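Side-chain contacts in farnesyltransferase, putative (Trypanosoma cruzi, PDB 3WCA), which probably catalyses the magnesium-dependent condensation of two farnesyl diphosphate molecules to squalene, the NAD(P)H-requiring first step from farnesyl diphosphate towards lanosterol: residues R224-K229 with N251-D256; V57-L62 with R119-L124. The protein carries 1 engineered substitution. One frame throughout, in Å; residues are numbered along the deposited sequence.

Overall arrangement
Both contacts pack a single isoleucine against a second helical segment of this all-helical synthase, but on opposite sides of the chain's centre, with about 38 Å between their centres. Contact 1 is partly buried: a short helical turn, 224-227, leans on helix 243-258, and Asp256, at the border of its apolar patch, pairs outside the contact with Lys202. Contact 2 is buried and closes entirely with carbon atoms, joining helix 51-72, which also bears the magnesium ligands Asp68, Glu71 and Asp72, to segment 119-124. The contacts share no segment, yet helix 154-179 borders both: Lys154 and Tyr157 adjoin contact 1, whereas Leu172 and Leu175 adjoin residues 57-62 of contact 2.

Contact 1 (R224-K229 with N251-D256)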
loop_
_atom_site.group_PDB
_atom_site.type_symbol
_atom_site.label_atom_id
_atom_site.label_comp_id
_atom_site.label_asym_id
_atom_site.label_seq_id
_atom_site.Cartn_x
_atom_site.Cartn_y
_atom_site.Cartn_z
ATOM N N ARG A 224 -11.650 -14.539 -5.182
ATOM C CA ARG A 224 -12.216 -15.685 -5.885
ATOM C C ARG A 224 -13.048 -15.196 -7.072
ATOM O O ARG A 224 -12.973 -15.747 -8.165
ATOM C CB ARG A 224 -13.097 -16.499 -4.930
ATOM C CG ARG A 224 -13.873 -17.634 -5.592
ATOM C CD ARG A 224 -14.810 -18.305 -4.599
ATOM N NE ARG A 224 -14.068 -19.037 -3.581
ATOM C CZ ARG A 224 -13.530 -20.236 -3.767
ATOM N NH1 ARG A 224 -13.665 -20.845 -4.938
ATOM N NH2 ARG A 224 -12.844 -20.816 -2.790
ATOM N N GLU A 225 -13.834 -14.147 -6.855
ATOM C CA GLU A 225 -14.666 -13.616 -7.920
ATOM C C GLU A 225 -13.866 -13.427 -9.203
ATOM O O GLU A 225 -14.410 -13.551 -10.296
ATOM C CB GLU A 225 -15.298 -12.281 -7.511
ATOM C CG GLU A 225 -16.398 -11.835 -8.467
ATOM C CD GLU A 225 -16.970 -10.464 -8.142
ATOM O OE1 GLU A 225 -17.058 -10.119 -6.947
ATOM O OE2 GLU A 225 -17.351 -9.738 -9.086
ATOM N N ILE A 226 -12.577 -13.136 -9.080
ATOM C CA ILE A 226 -11.757 -12.943 -10.268
ATOM C C ILE A 226 -11.037 -14.218 -10.715
ATOM O O ILE A 226 -11.067 -14.565 -11.902
ATOM C CB ILE A 226 -10.717 -11.791 -10.063
ATOM C CG1 ILE A 226 -11.451 -10.452 -9.990
ATOM C CG2 ILE A 226 -9.696 -11.775 -11.204
ATOM C CD1 ILE A 226 -10.541 -9.233 -9.865
ATOM N N TRP A 227 -10.407 -14.936 -9.793
ATOM C CA TRP A 227 -9.696 -16.130 -10.217
ATOM C C TRP A 227 -10.529 -17.368 -10.570
ATOM O O TRP A 227 -10.055 -18.231 -11.317
ATOM C CB TRP A 227 -8.600 -16.519 -9.209
ATOM C CG TRP A 227 -9.015 -16.814 -7.788
ATOM C CD1 TRP A 227 -8.832 -16.005 -6.701
ATOM C CD2 TRP A 227 -9.539 -18.049 -7.281
ATOM N NE1 TRP A 227 -9.197 -16.660 -5.554
ATOM C CE2 TRP A 227 -9.638 -17.917 -5.880
ATOM C CE3 TRP A 227 -9.935 -19.255 -7.876
ATOM C CZ2 TRP A 227 -10.112 -18.951 -5.057
ATOM C CZ3 TRP A 227 -10.406 -20.284 -7.058
ATOM C CH2 TRP A 227 -10.491 -20.121 -5.663
ATOM N N GLU A 228 -11.760 -17.460 -10.072
ATOM C CA GLU A 228 -12.575 -18.641 -10.370
ATOM C C GLU A 228 -12.996 -18.740 -11.837
ATOM O O GLU A 228 -13.593 -19.733 -12.261
ATOM C CB GLU A 228 -13.800 -18.696 -9.451
ATOM C CG GLU A 228 -14.939 -17.748 -9.792
ATOM C CD GLU A 228 -16.084 -17.878 -8.797
ATOM O OE1 GLU A 228 -16.306 -19.001 -8.291
ATOM O OE2 GLU A 228 -16.766 -16.870 -8.523
ATOM N N LYS A 229 -12.655 -17.713 -12.608
ATOM C CA LYS A 229 -12.967 -17.659 -14.030
ATOM C C LYS A 229 -11.854 -18.320 -14.840
ATOM O O LYS A 229 -11.988 -18.515 -16.054
ATOM C CB LYS A 229 -13.091 -16.205 -14.496
ATOM C CG LYS A 229 -14.131 -15.359 -13.778
ATOM C CD LYS A 229 -14.219 -13.985 -14.450
ATOM C CE LYS A 229 -15.362 -13.135 -13.897
ATOM N NZ LYS A 229 -15.165 -12.779 -12.463
ATOM N N ASN A 251 -3.438 -10.990 -15.718
ATOM C CA ASN A 251 -3.807 -9.821 -16.511
ATOM C C ASN A 251 -5.121 -9.193 -16.071
ATOM O O ASN A 251 -5.296 -7.982 -16.173
ATOM C CB ASN A 251 -3.854 -10.169 -18.004
ATOM C CG ASN A 251 -2.478 -10.410 -18.572
ATOM O OD1 ASN A 251 -1.476 -10.031 -17.955
ATOM N ND2 ASN A 251 -2.410 -11.039 -19.745
ATOM N N ALA A 252 -6.038 -10.015 -15.577
ATOM C CA ALA A 252 -7.327 -9.510 -15.106
ATOM C C ALA A 252 -7.103 -8.760 -13.800
ATOM O O ALA A 252 -7.832 -7.826 -13.476
ATOM C CB ALA A 252 -8.311 -10.663 -14.882
ATOM N N MET A 253 -6.093 -9.168 -13.045
ATOM C CA MET A 253 -5.815 -8.482 -11.792
ATOM C C MET A 253 -5.273 -7.094 -12.121
ATOM O O MET A 253 -5.690 -6.096 -11.530
ATOM C CB MET A 253 -4.808 -9.271 -10.968
ATOM C CG MET A 253 -5.366 -10.577 -10.417
ATOM S SD MET A 253 -6.605 -10.382 -9.096
ATOM C CE MET A 253 -5.610 -9.627 -7.809
ATOM N N VAL A 254 -4.358 -7.044 -13.086
ATOM C CA VAL A 254 -3.764 -5.789 -13.520
ATOM C C VAL A 254 -4.881 -4.837 -13.966
ATOM O O VAL A 254 -4.931 -3.679 -13.537
ATOM C CB VAL A 254 -2.774 -6.033 -14.670
ATOM C CG1 VAL A 254 -2.307 -4.713 -15.264
ATOM C CG2 VAL A 254 -1.576 -6.807 -14.148
ATOM N N ALA A 255 -5.781 -5.335 -14.816
ATOM C CA ALA A 255 -6.903 -4.530 -15.301
ATOM C C ALA A 255 -7.668 -3.955 -14.121
ATOM O O ALA A 255 -8.108 -2.810 -14.141
ATOM C CB ALA A 255 -7.841 -5.385 -16.157
ATOM N N ASP A 256 -7.824 -4.755 -13.080
ATOM C CA ASP A 256 -8.546 -4.281 -11.914
ATOM C C ASP A 256 -7.799 -3.132 -11.217
ATOM O O ASP A 256 -8.410 -2.164 -10.761
ATOM C CB ASP A 256 -8.765 -5.422 -10.942
ATOM C CG ASP A 256 -9.435 -4.967 -9.670
ATOM O OD1 ASP A 256 -10.644 -4.671 -9.725
ATOM O OD2 ASP A 256 -8.750 -4.896 -8.624
#
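Beside Ile226, the residue that reaches Ala252 and Met253, the Trp227 indole tips one rim atom, CH2, over a face of the Arg224 guanidinium, 3.2 Å above its plane and displaced toward its rim, the two planes steeply inclined; the CA of Arg224 lies over the rim of one indole face. This pairing stays within segment 224-229, its indole leading away from helix 243-258, and the Arg224 NE is bound by Glu152 in a salt bridge. The Asp256 carboxylate is turned to Lys202, with which OD2 forms a salt bridge; the residue meets Ile226 through its methylene, CB lying 4.3 Å from Ile226 CD1. Ile226 itself is the buried wedge. With CG1 beside the backbone N (chi1 -69°), CG2 falls anti to it, and that methyl touches both the CB of Ala252, at 4.1 Å, and the thioether sulfur SD of Met253, at 4.0 Å. The bend at chi2 (-70°) carries SD there, with SD also 4.2 Å from Ile226 CD1, and the two chains cross at a slant. Lys154 and Tyr157 of helix 154-179 border the same patch, and the Met253 side chain is about 14 Å from the bound farnesyl thiodiphosphate. The contact is plain helix packing: polar bonds nearby, such as Asp256 with Lys202, run to other parts of the chain, and the two segments are joined by non-directional dispersion and hydrophobic burial alone.

Contact 2 (V57-L62 with R119-L124); sequences VCIFYL and RAYSRL
Ile59 overlaps three residues of segment 119-124 with different parts of its branched side chain. Its CD1 reaches the CB of Ala120, at 3.8 Å, the shortest approach between the segments. CG2, which stands anti to the backbone N because CG1 takes the position beside it (chi1 -59°), lies 4.2 Å from the CB of Tyr121 and comes up to the edge of the tyrosine ring, near its plane. The branch point is used as well, since Ile59 CB meets Leu124 CD1 at 4.3 Å. A bend at chi2 (-50°) turns CD1 toward Ala120 and lets the two methyls serve different neighbours.

The backbones are nearest at Ile59 and Tyr121, whose CA atoms are 6.7 Å apart, consistent with the small Ala120 lying beside them. Leu124 folds in from the loop that follows helix 115-122, extending the apolar surface, and also rests on Ile132 of helix 126-147, which Phe60 touches too. Within segment 119-124 Ser122 OG donates to the Arg119 O, 2.6 Å away, in the carbonyl plane and on a lone pair. The Tyr121 ring is held at its far end, where OH is hydrogen-bonded to Gln129 O, while His93 packs edge-to-face with it. On helix 26-38, Cys31 touches Ile59 and Asp27 forms a salt bridge with Arg123.

Tyr61, on the same helix as Ile59, touches the bound substrate analogue. The Ile59 interface takes no part in that pocket: its cohesion is purely apolar, resting on shape and burial, while the polar bonds around it hold the tyrosine and the 119-122 turn.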
loop_
_atom_site.group_PDB
_atom_site.type_symbol
_atom_site.label_atom_id
_atom_site.label_comp_id
_atom_site.label_asym_id
_atom_site.label_seq_id
_atom_site.Cartn_x
_atom_site.Cartn_y
_atom_site.Cartn_z
ATOM N N VAL A 57 4.236 11.317 10.476
ATOM C CA VAL A 57 4.054 10.220 9.535
ATOM C C VAL A 57 4.863 8.991 9.960
ATOM O O VAL A 57 4.393 7.858 9.828
ATOM C CB VAL A 57 4.434 10.655 8.109
ATOM C CG1 VAL A 57 4.564 9.451 7.196
ATOM C CG2 VAL A 57 3.373 11.589 7.575
ATOM N N CYS A 58 6.064 9.201 10.490
ATOM C CA CYS A 58 6.870 8.068 10.932
ATOM C C CYS A 58 6.213 7.298 12.082
ATOM O O CYS A 58 6.241 6.064 12.117
ATOM C CB CYS A 58 8.251 8.526 11.378
ATOM S SG CYS A 58 9.168 7.217 12.173
ATOM N N ILE A 59 5.639 8.033 13.029
ATOM C CA ILE A 59 4.973 7.421 14.174
ATOM C C ILE A 59 3.682 6.740 13.726
ATOM O O ILE A 59 3.322 5.673 14.227
ATOM C CB ILE A 59 4.641 8.477 15.248
ATOM C CG1 ILE A 59 5.926 9.153 15.709
ATOM C CG2 ILE A 59 3.916 7.825 16.428
ATOM C CD1 ILE A 59 7.022 8.163 16.080
ATOM N N PHE A 60 2.989 7.391 12.797
ATOM C CA PHE A 60 1.753 6.888 12.221
ATOM C C PHE A 60 2.011 5.517 11.598
ATOM O O PHE A 60 1.261 4.557 11.820
ATOM C CB PHE A 60 1.274 7.866 11.149
ATOM C CG PHE A 60 0.072 7.403 10.382
ATOM C CD1 PHE A 60 -0.989 6.768 11.032
ATOM C CD2 PHE A 60 -0.051 7.700 9.021
ATOM C CE1 PHE A 60 -2.166 6.446 10.338
ATOM C CE2 PHE A 60 -1.218 7.385 8.320
ATOM C CZ PHE A 60 -2.286 6.757 8.986
ATOM N N TYR A 61 3.086 5.442 10.817
ATOM C CA TYR A 61 3.479 4.214 10.149
ATOM C C TYR A 61 3.838 3.103 11.124
ATOM O O TYR A 61 3.497 1.947 10.898
ATOM C CB TYR A 61 4.671 4.477 9.225
ATOM C CG TYR A 61 5.279 3.220 8.649
ATOM C CD1 TYR A 61 4.829 2.687 7.441
ATOM C CD2 TYR A 61 6.277 2.535 9.343
ATOM C CE1 TYR A 61 5.359 1.496 6.935
ATOM C CE2 TYR A 61 6.810 1.345 8.854
ATOM C CZ TYR A 61 6.348 0.828 7.653
ATOM O OH TYR A 61 6.866 -0.367 7.203
ATOM N N LEU A 62 4.534 3.433 12.203
ATOM C CA LEU A 62 4.922 2.397 13.151
ATOM C C LEU A 62 3.721 1.848 13.920
ATOM O O LEU A 62 3.656 0.655 14.224
ATOM C CB LEU A 62 5.990 2.927 14.101
ATOM C CG LEU A 62 7.351 3.186 13.432
ATOM C CD1 LEU A 62 8.305 3.867 14.423
ATOM C CD2 LEU A 62 7.943 1.862 12.957
ATOM N N ARG A 119 5.687 7.294 23.509
ATOM C CA ARG A 119 6.271 8.511 24.077
ATOM C C ARG A 119 6.325 9.569 22.988
ATOM O O ARG A 119 5.831 10.679 23.160
ATOM C CB ARG A 119 7.692 8.271 24.585
ATOM C CG ARG A 119 7.815 7.275 25.706
ATOM C CD ARG A 119 9.172 7.425 26.361
ATOM N NE ARG A 119 9.496 6.299 27.226
ATOM C CZ ARG A 119 10.326 6.378 28.261
ATOM N NH1 ARG A 119 10.911 7.535 28.561
ATOM N NH2 ARG A 119 10.581 5.300 28.988
ATOM N N ALA A 120 6.945 9.211 21.868
ATOM C CA ALA A 120 7.064 10.115 20.733
ATOM C C ALA A 120 5.673 10.601 20.354
ATOM O O ALA A 120 5.475 11.764 20.000
ATOM C CB ALA A 120 7.698 9.388 19.561
ATOM N N TYR A 121 4.709 9.693 20.437
ATOM C CA TYR A 121 3.325 10.006 20.109
ATOM C C TYR A 121 2.786 11.117 21.009
ATOM O O TYR A 121 2.155 12.061 20.531
ATOM C CB TYR A 121 2.466 8.753 20.280
ATOM C CG TYR A 121 0.984 8.963 20.071
ATOM C CD1 TYR A 121 0.408 8.816 18.809
ATOM C CD2 TYR A 121 0.151 9.291 21.144
ATOM C CE1 TYR A 121 -0.965 8.986 18.619
ATOM C CE2 TYR A 121 -1.220 9.465 20.966
ATOM C CZ TYR A 121 -1.772 9.310 19.703
ATOM O OH TYR A 121 -3.124 9.475 19.522
ATOM N N SER A 122 3.042 10.997 22.311
ATOM C CA SER A 122 2.558 11.977 23.281
ATOM C C SER A 122 3.124 13.376 23.066
ATOM O O SER A 122 2.576 14.352 23.578
ATOM C CB SER A 122 2.872 11.522 24.711
ATOM O OG SER A 122 4.262 11.583 24.976
ATOM N N ARG A 123 4.216 13.478 22.314
ATOM C CA ARG A 123 4.817 14.778 22.047
ATOM C C ARG A 123 4.380 15.362 20.708
ATOM O O ARG A 123 4.942 16.353 20.243
ATOM C CB ARG A 123 6.347 14.687 22.116
ATOM C CG ARG A 123 6.876 14.510 23.543
ATOM C CD ARG A 123 8.385 14.747 23.651
ATOM N NE ARG A 123 9.188 13.603 23.219
ATOM C CZ ARG A 123 9.304 12.462 23.894
ATOM N NH1 ARG A 123 8.666 12.297 25.045
ATOM N NH2 ARG A 123 10.066 11.485 23.422
ATOM N N LEU A 124 3.373 14.753 20.087
ATOM C CA LEU A 124 2.869 15.246 18.807
ATOM C C LEU A 124 1.719 16.211 19.026
ATOM O O LEU A 124 1.095 16.223 20.081
ATOM C CB LEU A 124 2.374 14.095 17.924
ATOM C CG LEU A 124 3.372 13.189 17.203
ATOM C CD1 LEU A 124 2.609 12.059 16.524
ATOM C CD2 LEU A 124 4.165 13.984 16.177
#